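Local coordinates for uncharacterized protein (Pyrococcus furiosus, PDB 4XLZ), which removes an acetyl group from N,N'-diacetylchitobiose as a metal-binding deacetylase of carbohydrate esterase family 14, at the interface of chains A and B. Numbering follows the deposited sequence. Chains: chain A/B, Uncharacterized protein.

The interface of chains A and B. Residues chain A 177; chain B 105, 130, 179.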
loop_
_atom_site.group_PDB
_atom_site.type_symbol
_atom_site.label_atom_id
_atom_site.label_comp_id
_atom_site.label_asym_id
_atom_site.label_seq_id
_atom_site.Cartn_x
_atom_site.Cartn_y
_atom_site.Cartn_z
ATOM N N ILE A 177 10.148 -25.517 -5.425
ATOM C CA ILE A 177 10.368 -25.790 -6.863
ATOM C C ILE A 177 11.816 -26.076 -7.148
ATOM O O ILE A 177 12.154 -26.196 -8.332
ATOM C CB ILE A 177 9.900 -24.711 -7.790
ATOM C CG1 ILE A 177 10.626 -23.331 -7.562
ATOM C CG2 ILE A 177 8.383 -24.403 -7.517
ATOM C CD1 ILE A 177 10.643 -22.438 -8.796
ATOM N N TYR B 105 1.448 -27.165 -1.897
ATOM C CA TYR B 105 2.268 -25.893 -1.787
ATOM C C TYR B 105 1.590 -24.967 -0.808
ATOM O O TYR B 105 0.395 -24.691 -1.015
ATOM C CB TYR B 105 2.332 -25.181 -3.134
ATOM C CG TYR B 105 3.200 -25.859 -4.209
ATOM C CD1 TYR B 105 2.655 -26.851 -5.098
ATOM C CD2 TYR B 105 4.497 -25.424 -4.391
ATOM C CE1 TYR B 105 3.451 -27.388 -6.114
ATOM C CE2 TYR B 105 5.307 -26.013 -5.392
ATOM C CZ TYR B 105 4.748 -26.946 -6.197
ATOM O OH TYR B 105 5.519 -27.525 -7.267
ATOM N N LYS B 130 5.783 -24.041 -13.162
ATOM C CA LYS B 130 6.650 -25.200 -12.766
ATOM C C LYS B 130 5.889 -26.509 -13.031
ATOM O O LYS B 130 6.474 -27.488 -13.625
ATOM C CB LYS B 130 7.023 -25.104 -11.305
ATOM C CG LYS B 130 7.757 -26.369 -10.761
ATOM C CD LYS B 130 9.107 -26.541 -11.343
ATOM C CE LYS B 130 9.596 -27.965 -10.703
ATOM N NZ LYS B 130 11.060 -27.900 -10.835
ATOM N N LEU B 179 11.588 -21.218 -16.261
ATOM C CA LEU B 179 10.157 -21.552 -16.155
ATOM C C LEU B 179 9.368 -20.910 -17.264
ATOM O O LEU B 179 8.998 -19.661 -17.174
ATOM C CB LEU B 179 9.522 -21.050 -14.815
ATOM C CG LEU B 179 10.146 -21.619 -13.577
ATOM C CD1 LEU B 179 9.551 -20.810 -12.398
ATOM C CD2 LEU B 179 9.598 -23.124 -13.430
#
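A:Ile177, in the loop directly after helix 172-176 of chain A, meets B:Lys130 near the end of helix 118-131, with B:Tyr105 of strand 103-109 and B:Leu179 of a loop to either side. The patch illustrates how a long lysine can serve a contact between chains twice, with its methylenes and with its terminal amine nitrogen. A:Ile177 spreads its two branches: the methyl CG2 rests on B:Lys130 CG at 3.8 Å and also reaches the ring carbon CE2 of B:Tyr105 at 4.1 Å, a slight contact in which the two side chains cross at about a right angle, while CD1 at the end of the other branch touches the methyl CD1 of B:Leu179 at 4.1 Å. A chi1 of 61° turns the CG1 branch towards the leucine and CG2 towards the tyrosine and lysine. B:Lys130 bends at chi2 (68°) and then runs on nearly extended past CB of the isoleucine, and its NZ donates a hydrogen bond of 3.2 Å to the carbonyl O of A:Ile177. The donor stands 33° off the carbonyl plane. An alanine in place of B:Lys130 would probably leave that carbonyl without its lysine donor and the isoleucine CB and CG2 without the packing of CG and CD. Two-fold symmetry repeats the contact with the chains exchanged, in an interface whose biological role the structure alone does not prove; here the loop after helix 172-176 of one chain packs chiefly on the end of helix 118-131 of the other, with strand 103-109 at its margin.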